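Local coordinates for Low molecular weight protein-tyrosine-phosphatase YfkJ (Bacillus subtilis, PDB 4ETM), which removes phosphate from phosphotyrosine residues of proteins by hydrolysis, as a low molecular weight protein tyrosine phosphatase, and takes part in resistance to ethanol stress, at residues S32-A37 / Q73-R78; V91-L96 / G118-S123; F99-A104 / A165-E170; I125-D130 / D136-P141. All coordinates share one frame; numbering follows the deposited sequence.

The four contacts all lie around one parallel sheet whose strands run in the order 52-58, 19-25, 101-104, 125-127. Contact 1 and contact 2 are on opposite sides of the chain's centre, with their own centres about 26 Å apart. Contacts 3 and 4 share neighbouring strands, 101-104 and 125-127, and contact 4 is nested in the loop that contact 3 closes. Contact 2 touches contact 3 where Leu96 CA meets Ile102 CD1 at 3.6 Å. Two contacts approach the active site: side chain to side chain, Val140 in contact 4 is about 4 Å from Arg31, and Met34 in contact 1 is about 8 Å from the nucleophile Cys25.

Contact 1: residues S32-A37 / Q73-R78; sequences SPMAEA and QEILRR
Met34 and Ala37 of helix 31-45 meet Ile75 and Leu76 of helix 70-78 in a purely apolar contact. The two segments run nearly parallel, at 19°, but their axes stay 10.4 Å apart, so it is side chains, chiefly Met34 and Leu76, that close the gap. The tighter part is at Leu76: its CD1 lies 3.7 Å from Ala37 CB, with CD2 slightly farther from the same methyl, so the fork of the leucine straddles the small alanine. Met34 makes the looser contacts. Its chain is extended through chi2 and turns only at chi3 (-64°), which carries CE obliquely across Ile75, 4.0 Å from Ile75 CG1, while SD lies beside the CG2 branch. Farther round helix 70-78 the character changes: Glu74, Arg77 and Arg78 are exposed on its solvent side, and the guanidinium of Arg78 lies with one face over Ile75 CD1 while forming a salt bridge with Glu150. The buried seam is closed by helix 149-170, where Ile156 touches Met34 and Cys153 touches Ile75; on the other flank of helix 31-45, Ala35 packs on Phe23 of strand 19-25 and Glu36 OE2 is hydrogen-bonded to Ser56 OG of strand 52-58.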
loop_
_atom_site.group_PDB
_atom_site.type_symbol
_atom_site.label_atom_id
_atom_site.label_comp_id
_atom_site.label_asym_id
_atom_site.label_seq_id
_atom_site.Cartn_x
_atom_site.Cartn_y
_atom_site.Cartn_z
ATOM N N SER A 32 1.883 4.677 -14.768
ATOM C CA SER A 32 1.549 3.431 -15.448
ATOM C C SER A 32 1.465 3.570 -16.978
ATOM O O SER A 32 1.886 2.654 -17.678
ATOM C CB SER A 32 0.341 2.703 -14.842
ATOM O OG SER A 32 -0.836 3.486 -14.919
ATOM N N PRO A 33 0.944 4.696 -17.500
ATOM C CA PRO A 33 1.006 4.776 -18.963
ATOM C C PRO A 33 2.449 4.834 -19.455
ATOM O O PRO A 33 2.758 4.240 -20.484
ATOM C CB PRO A 33 0.266 6.086 -19.276
ATOM C CG PRO A 33 -0.662 6.272 -18.103
ATOM C CD PRO A 33 0.148 5.808 -16.933
ATOM N N MET A 34 3.324 5.521 -18.721
ATOM C CA MET A 34 4.734 5.603 -19.122
ATOM C C MET A 34 5.344 4.210 -19.094
ATOM O O MET A 34 6.101 3.843 -19.989
ATOM C CB MET A 34 5.516 6.536 -18.199
ATOM C CG MET A 34 6.906 6.864 -18.705
ATOM S SD MET A 34 7.964 7.811 -17.574
ATOM C CE MET A 34 7.093 9.368 -17.435
ATOM N N ALA A 35 4.987 3.434 -18.072
ATOM C CA ALA A 35 5.529 2.089 -17.940
ATOM C C ALA A 35 4.993 1.188 -19.044
ATOM O O ALA A 35 5.756 0.461 -19.680
ATOM C CB ALA A 35 5.220 1.510 -16.584
ATOM N N GLU A 36 3.684 1.243 -19.263
ATOM C CA GLU A 36 3.063 0.502 -20.357
ATOM C C GLU A 36 3.787 0.723 -21.701
ATOM O O GLU A 36 4.208 -0.236 -22.363
ATOM C CB GLU A 36 1.573 0.868 -20.466
ATOM C CG GLU A 36 0.828 0.000 -21.482
ATOM C CD GLU A 36 -0.481 0.592 -21.940
ATOM O OE1 GLU A 36 -0.906 0.244 -23.070
ATOM O OE2 GLU A 36 -1.092 1.378 -21.185
ATOM N N ALA A 37 3.946 1.981 -22.087
ATOM C CA ALA A 37 4.564 2.333 -23.361
ATOM C C ALA A 37 6.020 1.903 -23.411
ATOM O O ALA A 37 6.476 1.348 -24.409
ATOM C CB ALA A 37 4.450 3.824 -23.597
ATOM N N GLN A 73 3.638 12.452 -21.828
ATOM C CA GLN A 73 3.672 12.555 -23.283
ATOM C C GLN A 73 5.010 13.108 -23.742
ATOM O O GLN A 73 5.587 12.618 -24.712
ATOM C CB GLN A 73 2.526 13.430 -23.804
ATOM C CG GLN A 73 1.145 12.836 -23.596
ATOM C CD GLN A 73 0.078 13.564 -24.394
ATOM O OE1 GLN A 73 0.355 14.097 -25.463
ATOM N NE2 GLN A 73 -1.155 13.579 -23.879
ATOM N N GLU A 74 5.509 14.117 -23.033
ATOM C CA GLU A 74 6.777 14.736 -23.400
ATOM C C GLU A 74 7.942 13.779 -23.253
ATOM O O GLU A 74 8.800 13.711 -24.131
ATOM C CB GLU A 74 7.039 15.997 -22.582
ATOM C CG GLU A 74 6.207 17.184 -23.002
ATOM C CD GLU A 74 6.824 18.488 -22.547
ATOM O OE1 GLU A 74 6.419 18.992 -21.477
ATOM O OE2 GLU A 74 7.719 18.999 -23.256
ATOM N N ILE A 75 7.952 13.028 -22.154
ATOM C CA ILE A 75 8.975 12.023 -21.930
ATOM C C ILE A 75 8.954 11.032 -23.080
ATOM O O ILE A 75 9.983 10.770 -23.691
ATOM C CB ILE A 75 8.756 11.261 -20.610
ATOM C CG1 ILE A 75 9.137 12.139 -19.412
ATOM C CG2 ILE A 75 9.547 9.952 -20.609
ATOM C CD1 ILE A 75 10.608 12.492 -19.355
ATOM N N LEU A 76 7.771 10.504 -23.381
ATOM C CA LEU A 76 7.635 9.497 -24.430
ATOM C C LEU A 76 8.054 10.029 -25.795
ATOM O O LEU A 76 8.738 9.333 -26.547
ATOM C CB LEU A 76 6.218 8.886 -24.439
ATOM C CG LEU A 76 5.855 8.083 -23.180
ATOM C CD1 LEU A 76 4.435 7.517 -23.231
ATOM C CD2 LEU A 76 6.856 6.961 -22.938
ATOM N N ARG A 77 7.691 11.270 -26.100
ATOM C CA ARG A 77 8.130 11.877 -27.349
ATOM C C ARG A 77 9.649 11.894 -27.421
ATOM O O ARG A 77 10.225 11.591 -28.469
ATOM C CB ARG A 77 7.596 13.300 -27.494
ATOM C CG ARG A 77 6.117 13.378 -27.816
ATOM C CD ARG A 77 5.700 14.805 -28.137
ATOM N NE ARG A 77 4.270 14.993 -27.923
ATOM C CZ ARG A 77 3.743 15.581 -26.852
ATOM N NH1 ARG A 77 4.531 16.059 -25.898
ATOM N NH2 ARG A 77 2.427 15.699 -26.740
ATOM N N ARG A 78 10.292 12.250 -26.310
ATOM C CA ARG A 78 11.748 12.294 -26.266
ATOM C C ARG A 78 12.333 10.928 -26.551
ATOM O O ARG A 78 13.296 10.795 -27.308
ATOM C CB ARG A 78 12.252 12.769 -24.910
ATOM C CG ARG A 78 13.711 12.413 -24.707
ATOM C CD ARG A 78 14.253 12.937 -23.418
ATOM N NE ARG A 78 14.102 12.013 -22.301
ATOM C CZ ARG A 78 14.203 12.403 -21.040
ATOM N NH1 ARG A 78 14.421 13.686 -20.781
ATOM N NH2 ARG A 78 14.073 11.540 -20.048
#

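Contact 2: residues V91-L96 / G118-S123; sequences VSEQDL and GFKNTS
Leu96, in the first turn of helix 93-98, is met by Lys120 from the irregular backbone of 118-123, where the closest CA pair, Leu96 to Thr122, is 7.6 Å apart. In this alpha/beta fold with a parallel sheet, the contact joins the start of one helix to the loop that leads from helix 107-117 into the edge strand 125-127; Gly118, with positive phi, is where the chain leaves that helix. Lys120 does most of the touching. Its aliphatic chain runs extended across the turn, crossing both Leu96 and Glu93 at about a right angle. Lys120 CD sits 3.9 Å from Leu96 CD1, and Lys120 CE comes to 3.7 Å from Glu93 OE2. The bend at chi4 (-65°) turns the ammonium off the line of the chain. Lys120 NZ stays 4.7 Å from Glu93 OE2, a proximity of opposite charges without a bond, and forms its salt bridge with Asp97 instead. Leu96 is buried and also packs on Ala117, whereas Glu93 is exposed at the margin. Each backbone is braced locally: Ser92 N donates to Asp95 OD2 on the anti side of a carboxylate that is also paired with Arg89. On the loop, Asn121 makes an Asx turn, its OD1 accepting from Ser123 N, which lies above the carbonyl plane, and from Ser123 OG, in that plane at 2.7 Å.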
loop_
_atom_site.group_PDB
_atom_site.type_symbol
_atom_site.label_atom_id
_atom_site.label_comp_id
_atom_site.label_asym_id
_atom_site.label_seq_id
_atom_site.Cartn_x
_atom_site.Cartn_y
_atom_site.Cartn_z
ATOM N N VAL A 91 -8.856 0.397 -12.562
ATOM C CA VAL A 91 -8.725 -1.039 -12.378
ATOM C C VAL A 91 -9.967 -1.635 -11.705
ATOM O O VAL A 91 -10.648 -0.976 -10.926
ATOM C CB VAL A 91 -7.476 -1.354 -11.547
ATOM C CG1 VAL A 91 -7.679 -0.911 -10.102
ATOM C CG2 VAL A 91 -7.121 -2.832 -11.644
ATOM N N SER A 92 -10.258 -2.886 -12.030
ATOM C CA SER A 92 -11.407 -3.566 -11.455
ATOM C C SER A 92 -10.992 -4.946 -10.979
ATOM O O SER A 92 -9.884 -5.414 -11.280
ATOM C CB SER A 92 -12.533 -3.670 -12.475
ATOM O OG SER A 92 -12.137 -4.447 -13.581
ATOM N N GLU A 93 -11.885 -5.587 -10.227
ATOM C CA GLU A 93 -11.640 -6.932 -9.712
ATOM C C GLU A 93 -11.286 -7.920 -10.813
ATOM O O GLU A 93 -10.427 -8.782 -10.628
ATOM C CB GLU A 93 -12.858 -7.446 -8.944
ATOM C CG GLU A 93 -13.164 -6.681 -7.669
ATOM C CD GLU A 93 -14.073 -7.459 -6.738
ATOM O OE1 GLU A 93 -14.429 -6.925 -5.664
ATOM O OE2 GLU A 93 -14.423 -8.607 -7.079
ATOM N N GLN A 94 -11.950 -7.801 -11.958
ATOM C CA GLN A 94 -11.722 -8.741 -13.055
ATOM C C GLN A 94 -10.297 -8.665 -13.616
ATOM O O GLN A 94 -9.771 -9.654 -14.123
ATOM C CB GLN A 94 -12.762 -8.550 -14.165
ATOM C CG GLN A 94 -12.780 -9.668 -15.200
ATOM C CD GLN A 94 -13.015 -11.035 -14.575
ATOM O OE1 GLN A 94 -13.908 -11.205 -13.740
ATOM N NE2 GLN A 94 -12.205 -12.016 -14.967
ATOM N N ASP A 95 -9.674 -7.496 -13.516
ATOM C CA ASP A 95 -8.292 -7.334 -13.936
ATOM C C ASP A 95 -7.353 -8.256 -13.154
ATOM O O ASP A 95 -6.344 -8.715 -13.685
ATOM C CB ASP A 95 -7.834 -5.883 -13.753
ATOM C CG ASP A 95 -8.425 -4.937 -14.785
ATOM O OD1 ASP A 95 -8.373 -5.244 -15.994
ATOM O OD2 ASP A 95 -8.920 -3.866 -14.378
ATOM N N LEU A 96 -7.679 -8.509 -11.889
ATOM C CA LEU A 96 -6.843 -9.362 -11.051
ATOM C C LEU A 96 -6.721 -10.760 -11.658
ATOM O O LEU A 96 -5.635 -11.325 -11.712
ATOM C CB LEU A 96 -7.410 -9.453 -9.629
ATOM C CG LEU A 96 -7.599 -8.133 -8.882
ATOM C CD1 LEU A 96 -8.335 -8.372 -7.577
ATOM C CD2 LEU A 96 -6.273 -7.468 -8.624
ATOM N N GLY A 118 -10.633 -9.020 -2.348
ATOM C CA GLY A 118 -11.510 -9.947 -1.653
ATOM C C GLY A 118 -10.817 -11.273 -1.408
ATOM O O GLY A 118 -9.742 -11.307 -0.801
ATOM N N PHE A 119 -11.402 -12.361 -1.911
ATOM C CA PHE A 119 -10.842 -13.694 -1.706
ATOM C C PHE A 119 -9.894 -14.104 -2.830
ATOM O O PHE A 119 -9.293 -15.174 -2.782
ATOM C CB PHE A 119 -11.956 -14.733 -1.559
ATOM C CG PHE A 119 -12.899 -14.453 -0.424
ATOM C CD1 PHE A 119 -12.582 -14.834 0.864
ATOM C CD2 PHE A 119 -14.098 -13.796 -0.647
ATOM C CE1 PHE A 119 -13.443 -14.572 1.913
ATOM C CE2 PHE A 119 -14.972 -13.535 0.401
ATOM C CZ PHE A 119 -14.637 -13.919 1.680
ATOM N N LYS A 120 -9.770 -13.251 -3.842
ATOM C CA LYS A 120 -8.934 -13.556 -4.998
ATOM C C LYS A 120 -7.451 -13.599 -4.647
ATOM O O LYS A 120 -6.984 -12.891 -3.744
ATOM C CB LYS A 120 -9.164 -12.539 -6.111
ATOM C CG LYS A 120 -10.559 -12.552 -6.689
ATOM C CD LYS A 120 -10.741 -11.404 -7.676
ATOM C CE LYS A 120 -12.184 -11.298 -8.152
ATOM N NZ LYS A 120 -12.614 -12.486 -8.939
ATOM N N ASN A 121 -6.713 -14.431 -5.372
ATOM C CA ASN A 121 -5.270 -14.507 -5.197
ATOM C C ASN A 121 -4.568 -13.190 -5.549
ATOM O O ASN A 121 -4.892 -12.539 -6.542
ATOM C CB ASN A 121 -4.702 -15.651 -6.031
ATOM C CG ASN A 121 -3.352 -16.108 -5.539
ATOM O OD1 ASN A 121 -2.319 -15.618 -5.992
ATOM N ND2 ASN A 121 -3.350 -17.052 -4.602
ATOM N N THR A 122 -3.602 -12.804 -4.723
ATOM C CA THR A 122 -2.896 -11.540 -4.909
ATOM C C THR A 122 -1.394 -11.742 -5.035
ATOM O O THR A 122 -0.626 -10.794 -4.955
ATOM C CB THR A 122 -3.134 -10.600 -3.724
ATOM O OG1 THR A 122 -2.782 -11.275 -2.510
ATOM C CG2 THR A 122 -4.589 -10.205 -3.653
ATOM N N SER A 123 -0.971 -12.982 -5.231
ATOM C CA SER A 123 0.446 -13.288 -5.198
ATOM C C SER A 123 1.194 -12.760 -6.412
ATOM O O SER A 123 2.410 -12.661 -6.390
ATOM C CB SER A 123 0.664 -14.795 -5.055
ATOM O OG SER A 123 0.323 -15.475 -6.253
#

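Contact 3: residues F99-A104 / A165-E170; sequences FDYIIA and ASIQKE
The ring of Tyr101, at the start of strand 101-104, lies against Ile167 near the C-terminal end of helix 149-170. Ile167 CG1 stands over one face, offset toward the rim on the hydroxyl side: it is 3.9 Å from Tyr101 CZ and 4.2 Å from the ring centroid, 21° off the ring normal, a CH-pi contact. The two side chains point past each other in opposite directions, so the isoleucine slides over the outer half of the ring. With chi1 at -58°, the CG1 arm of Ile167 lies beside its own backbone N and takes the place over the ring, while the CG2 branch reaches the rim, near Tyr101 CE2 and OH.

Glu170, one turn later, meets the phenol with its aliphatic part. Glu170 CG, set opposite the backbone N by chi1, lies 3.7 Å from Tyr101 OH; the fold at chi2 (71°) then turns the carboxylate aside, its plane almost perpendicular to the ring. The hydroxyl's polar link to the helix is through water: water 1 lies 2.9 Å from Tyr101 OH and 3.1 Å from Ser166 OG, bridging the two by hydrogen bonds. The phenol is thus apolar on the covered face and hydrated at its end.

This is helix-on-sheet packing in an alpha/beta fold. Strand 101-104 sits between strands 19-25 and 125-127, with Tyr101 hydrogen-bonded through its backbone to Ser20 and Leu22, and Ile102 through its own to His124 and Lys126, on the side of strand 125-127; the side chain of Ile102 meets Leu113 of helix 107-117.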
loop_
_atom_site.group_PDB
_atom_site.type_symbol
_atom_site.label_atom_id
_atom_site.label_comp_id
_atom_site.label_asym_id
_atom_site.label_seq_id
_atom_site.Cartn_x
_atom_site.Cartn_y
_atom_site.Cartn_z
ATOM N N PHE A 99 -4.906 -10.732 -15.763
ATOM C CA PHE A 99 -3.512 -10.480 -16.072
ATOM C C PHE A 99 -2.560 -11.381 -15.313
ATOM O O PHE A 99 -2.734 -11.600 -14.136
ATOM C CB PHE A 99 -3.177 -9.017 -15.787
ATOM C CG PHE A 99 -3.746 -8.057 -16.799
ATOM C CD1 PHE A 99 -3.026 -7.722 -17.939
ATOM C CD2 PHE A 99 -4.987 -7.477 -16.609
ATOM C CE1 PHE A 99 -3.539 -6.835 -18.876
ATOM C CE2 PHE A 99 -5.504 -6.584 -17.549
ATOM C CZ PHE A 99 -4.773 -6.276 -18.690
ATOM N N ASP A 100 -1.521 -11.858 -15.991
ATOM C CA ASP A 100 -0.558 -12.761 -15.385
ATOM C C ASP A 100 0.296 -12.032 -14.338
ATOM O O ASP A 100 0.626 -12.602 -13.294
ATOM C CB ASP A 100 0.308 -13.407 -16.476
ATOM C CG ASP A 100 -0.511 -14.255 -17.432
ATOM O OD1 ASP A 100 -1.217 -15.168 -16.946
ATOM O OD2 ASP A 100 -0.467 -14.004 -18.659
ATOM N N TYR A 101 0.637 -10.781 -14.630
ATOM C CA TYR A 101 1.429 -9.941 -13.735
ATOM C C TYR A 101 0.679 -8.655 -13.480
ATOM O O TYR A 101 0.190 -8.027 -14.413
ATOM C CB TYR A 101 2.766 -9.569 -14.376
ATOM C CG TYR A 101 3.709 -10.727 -14.541
ATOM C CD1 TYR A 101 4.696 -10.977 -13.600
ATOM C CD2 TYR A 101 3.627 -11.552 -15.642
ATOM C CE1 TYR A 101 5.567 -12.047 -13.742
ATOM C CE2 TYR A 101 4.493 -12.623 -15.796
ATOM C CZ TYR A 101 5.462 -12.853 -14.842
ATOM O OH TYR A 101 6.336 -13.909 -14.989
ATOM N N ILE A 102 0.583 -8.253 -12.222
ATOM C CA ILE A 102 0.108 -6.915 -11.934
ATOM C C ILE A 102 1.240 -6.145 -11.277
ATOM O O ILE A 102 1.718 -6.537 -10.219
ATOM C CB ILE A 102 -1.155 -6.945 -11.071
ATOM C CG1 ILE A 102 -2.250 -7.751 -11.796
ATOM C CG2 ILE A 102 -1.583 -5.521 -10.737
ATOM C CD1 ILE A 102 -3.594 -7.732 -11.128
ATOM N N ILE A 103 1.659 -5.054 -11.915
ATOM C CA ILE A 103 2.868 -4.347 -11.542
ATOM C C ILE A 103 2.497 -2.939 -11.070
ATOM O O ILE A 103 2.168 -2.070 -11.884
ATOM C CB ILE A 103 3.846 -4.260 -12.741
ATOM C CG1 ILE A 103 4.189 -5.656 -13.276
ATOM C CG2 ILE A 103 5.115 -3.550 -12.330
ATOM C CD1 ILE A 103 4.668 -6.629 -12.220
ATOM N N ALA A 104 2.527 -2.740 -9.751
ATOM C CA ALA A 104 2.161 -1.456 -9.122
ATOM C C ALA A 104 3.334 -0.510 -9.048
ATOM O O ALA A 104 4.467 -0.952 -8.963
ATOM C CB ALA A 104 1.639 -1.704 -7.740
ATOM N N ALA A 165 13.296 -8.866 -18.075
ATOM C CA ALA A 165 14.291 -9.933 -17.924
ATOM C C ALA A 165 13.795 -11.047 -17.002
ATOM O O ALA A 165 14.037 -12.232 -17.256
ATOM C CB ALA A 165 15.618 -9.366 -17.412
ATOM N N SER A 166 13.096 -10.652 -15.940
ATOM C CA SER A 166 12.533 -11.579 -14.961
ATOM C C SER A 166 11.455 -12.431 -15.627
ATOM O O SER A 166 11.384 -13.643 -15.416
ATOM C CB SER A 166 11.951 -10.799 -13.773
ATOM O OG SER A 166 11.251 -11.653 -12.886
ATOM N N ILE A 167 10.623 -11.795 -16.442
ATOM C CA ILE A 167 9.598 -12.518 -17.184
ATOM C C ILE A 167 10.223 -13.465 -18.212
ATOM O O ILE A 167 9.769 -14.601 -18.372
ATOM C CB ILE A 167 8.612 -11.555 -17.872
ATOM C CG1 ILE A 167 7.951 -10.644 -16.834
ATOM C CG2 ILE A 167 7.556 -12.324 -18.624
ATOM C CD1 ILE A 167 7.040 -9.581 -17.411
ATOM N N GLN A 168 11.275 -13.014 -18.893
ATOM C CA GLN A 168 11.983 -13.867 -19.857
ATOM C C GLN A 168 12.613 -15.091 -19.191
ATOM O O GLN A 168 12.622 -16.191 -19.756
ATOM C CB GLN A 168 13.069 -13.083 -20.599
ATOM C CG GLN A 168 12.567 -12.130 -21.670
ATOM C CD GLN A 168 13.698 -11.633 -22.558
ATOM O OE1 GLN A 168 13.577 -11.598 -23.784
ATOM N NE2 GLN A 168 14.811 -11.260 -21.940
ATOM N N LYS A 169 13.154 -14.904 -17.992
ATOM C CA LYS A 169 13.719 -16.019 -17.241
ATOM C C LYS A 169 12.634 -16.954 -16.706
ATOM O O LYS A 169 12.753 -18.179 -16.813
ATOM C CB LYS A 169 14.588 -15.518 -16.088
ATOM C CG LYS A 169 15.152 -16.640 -15.228
ATOM C CD LYS A 169 16.123 -16.115 -14.179
ATOM C CE LYS A 169 16.748 -17.262 -13.393
ATOM N NZ LYS A 169 17.732 -16.771 -12.384
ATOM N N GLU A 170 11.580 -16.374 -16.136
ATOM C CA GLU A 170 10.502 -17.150 -15.517
ATOM C C GLU A 170 9.710 -17.982 -16.522
ATOM O O GLU A 170 9.551 -19.192 -16.347
ATOM C CB GLU A 170 9.553 -16.232 -14.735
ATOM C CG GLU A 170 8.322 -16.932 -14.166
ATOM C CD GLU A 170 8.651 -17.867 -13.009
ATOM O OE1 GLU A 170 9.782 -17.789 -12.481
ATOM O OE2 GLU A 170 7.780 -18.683 -12.626
HETATM O O HOH W 1 8.627 -13.279 -13.296
#

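Contact 4: residues I125-D130 / D136-P141; sequences IKRLLD and DLADVP
Arg127, at the end of strand 125-127, forms a salt bridge with Asp139 in the loop ahead: Arg127 NH1 donates to Asp139 OD1 at 2.8 Å, with an N-H...O angle of 142°. The bond is bent; OD1 is met from above its carboxylate plane, and the two planar groups are turned 62° apart. Asp139 OD1 also accepts from Ala107 N. On its other edge the guanidinium pairs with Asp130, NE to OD1 at 3.2 Å, while OD2 of that aspartate takes Arg127 N. The turn at chi3 (-60°) lets the guanidinium lie between the two carboxylates, which probably holds its rotation.

Over one face of the same group lies Ala138 CB, 3.4 Å from Arg127 NH2. Apolar contacts proper are made by Leu129, whose CD1 packs 4.1 Å from Val140 CG2 and also meets Leu137.

This loop carries the general acid of the low molecular weight phosphatase fold: Asp142, the proton donor, follows directly on Pro141, and Val140 O accepts a hydrogen bond from the active-site Arg31. The salt-bridge network therefore joins the part of the loop just ahead of Asp142 to the end of edge strand 125-127 of the parallel sheet.

Water makes the third kind of link. Water 2 accepts from Leu129 N and donates to Ala138 O at 2.8 Å; water 3 donates both to that carbonyl and to Asp130 OD1, 2.6 Å away. Leu137 O, by contrast, is buried against Leu129 CD1, 3.6 Å away, with no polar partner in the model.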
loop_
_atom_site.group_PDB
_atom_site.type_symbol
_atom_site.label_atom_id
_atom_site.label_comp_id
_atom_site.label_asym_id
_atom_site.label_seq_id
_atom_site.Cartn_x
_atom_site.Cartn_y
_atom_site.Cartn_z
ATOM N N ILE A 125 0.857 -9.713 -7.564
ATOM C CA ILE A 125 0.871 -8.258 -7.483
ATOM C C ILE A 125 2.170 -7.809 -6.814
ATOM O O ILE A 125 2.373 -8.066 -5.631
ATOM C CB ILE A 125 -0.339 -7.741 -6.673
ATOM C CG1 ILE A 125 -1.639 -8.266 -7.284
ATOM C CG2 ILE A 125 -0.340 -6.221 -6.604
ATOM C CD1 ILE A 125 -2.883 -7.867 -6.537
ATOM N N LYS A 126 3.047 -7.158 -7.576
ATOM C CA LYS A 126 4.331 -6.694 -7.060
ATOM C C LYS A 126 4.598 -5.251 -7.499
ATOM O O LYS A 126 3.959 -4.763 -8.446
ATOM C CB LYS A 126 5.463 -7.607 -7.540
ATOM C CG LYS A 126 5.379 -9.043 -7.022
ATOM C CD LYS A 126 6.645 -9.816 -7.351
ATOM C CE LYS A 126 6.693 -11.167 -6.645
ATOM N NZ LYS A 126 5.584 -12.078 -7.061
ATOM N N ARG A 127 5.500 -4.554 -6.802
ATOM C CA ARG A 127 5.934 -3.226 -7.242
ATOM C C ARG A 127 6.954 -3.336 -8.379
ATOM O O ARG A 127 7.748 -4.280 -8.417
ATOM C CB ARG A 127 6.547 -2.417 -6.090
ATOM C CG ARG A 127 5.538 -1.921 -5.072
ATOM C CD ARG A 127 6.221 -1.109 -3.976
ATOM N NE ARG A 127 7.219 -1.892 -3.253
ATOM C CZ ARG A 127 7.805 -1.478 -2.136
ATOM N NH1 ARG A 127 7.490 -0.290 -1.631
ATOM N NH2 ARG A 127 8.699 -2.247 -1.519
ATOM N N LEU A 128 6.930 -2.369 -9.293
ATOM C CA LEU A 128 7.910 -2.322 -10.387
ATOM C C LEU A 128 9.334 -2.416 -9.860
ATOM O O LEU A 128 10.133 -3.214 -10.359
ATOM C CB LEU A 128 7.753 -1.042 -11.204
ATOM C CG LEU A 128 8.704 -0.908 -12.393
ATOM C CD1 LEU A 128 8.476 -2.031 -13.410
ATOM C CD2 LEU A 128 8.536 0.474 -13.010
ATOM N N LEU A 129 9.665 -1.612 -8.851
ATOM C CA LEU A 129 11.042 -1.593 -8.360
ATOM C C LEU A 129 11.424 -2.792 -7.471
ATOM O O LEU A 129 12.581 -2.910 -7.055
ATOM C CB LEU A 129 11.371 -0.266 -7.675
ATOM C CG LEU A 129 11.209 0.955 -8.578
ATOM C CD1 LEU A 129 11.531 2.220 -7.790
ATOM C CD2 LEU A 129 12.117 0.813 -9.796
ATOM N N ASP A 130 10.465 -3.681 -7.196
ATOM C CA ASP A 130 10.753 -4.966 -6.553
ATOM C C ASP A 130 11.649 -5.796 -7.491
ATOM O O ASP A 130 12.440 -6.638 -7.046
ATOM C CB ASP A 130 9.457 -5.746 -6.211
ATOM C CG ASP A 130 8.641 -5.106 -5.070
ATOM O OD1 ASP A 130 9.147 -4.197 -4.378
ATOM O OD2 ASP A 130 7.480 -5.534 -4.853
ATOM N N ASP A 136 16.301 0.315 -3.996
ATOM C CA ASP A 136 15.720 1.064 -2.880
ATOM C C ASP A 136 16.223 2.505 -2.951
ATOM O O ASP A 136 17.326 2.780 -2.478
ATOM C CB ASP A 136 16.032 0.408 -1.529
ATOM C CG ASP A 136 15.849 1.361 -0.360
ATOM O OD1 ASP A 136 14.692 1.732 -0.060
ATOM O OD2 ASP A 136 16.871 1.736 0.257
ATOM N N LEU A 137 15.468 3.452 -3.522
ATOM C CA LEU A 137 14.032 3.442 -3.894
ATOM C C LEU A 137 13.224 2.158 -4.197
ATOM O O LEU A 137 13.617 1.314 -5.008
ATOM C CB LEU A 137 13.788 4.459 -5.025
ATOM C CG LEU A 137 13.767 5.961 -4.700
ATOM C CD1 LEU A 137 15.083 6.452 -4.117
ATOM C CD2 LEU A 137 13.407 6.782 -5.934
ATOM N N ALA A 138 12.085 2.047 -3.522
ATOM C CA ALA A 138 11.157 0.941 -3.702
ATOM C C ALA A 138 9.877 1.436 -4.359
ATOM O O ALA A 138 9.132 0.665 -4.964
ATOM C CB ALA A 138 10.834 0.317 -2.361
ATOM N N ASP A 139 9.615 2.729 -4.231
ATOM C CA ASP A 139 8.404 3.312 -4.794
ATOM C C ASP A 139 8.724 4.265 -5.932
ATOM O O ASP A 139 9.658 5.056 -5.835
ATOM C CB ASP A 139 7.630 4.059 -3.708
ATOM C CG ASP A 139 7.181 3.148 -2.587
ATOM O OD1 ASP A 139 6.586 2.094 -2.885
ATOM O OD2 ASP A 139 7.447 3.473 -1.408
ATOM N N VAL A 140 7.937 4.214 -6.999
ATOM C CA VAL A 140 8.032 5.237 -8.022
ATOM C C VAL A 140 7.258 6.460 -7.559
ATOM O O VAL A 140 6.044 6.373 -7.359
ATOM C CB VAL A 140 7.514 4.759 -9.396
ATOM C CG1 VAL A 140 7.761 5.825 -10.433
ATOM C CG2 VAL A 140 8.219 3.474 -9.819
ATOM N N PRO A 141 7.950 7.599 -7.370
ATOM C CA PRO A 141 7.221 8.791 -6.914
ATOM C C PRO A 141 6.166 9.258 -7.910
ATOM O O PRO A 141 6.325 9.088 -9.122
ATOM C CB PRO A 141 8.320 9.853 -6.753
ATOM C CG PRO A 141 9.594 9.108 -6.769
ATOM C CD PRO A 141 9.375 7.886 -7.596
HETATM O O HOH W 2 8.012 0.484 -7.551
HETATM O O HOH W 3 10.443 -1.970 -4.573
#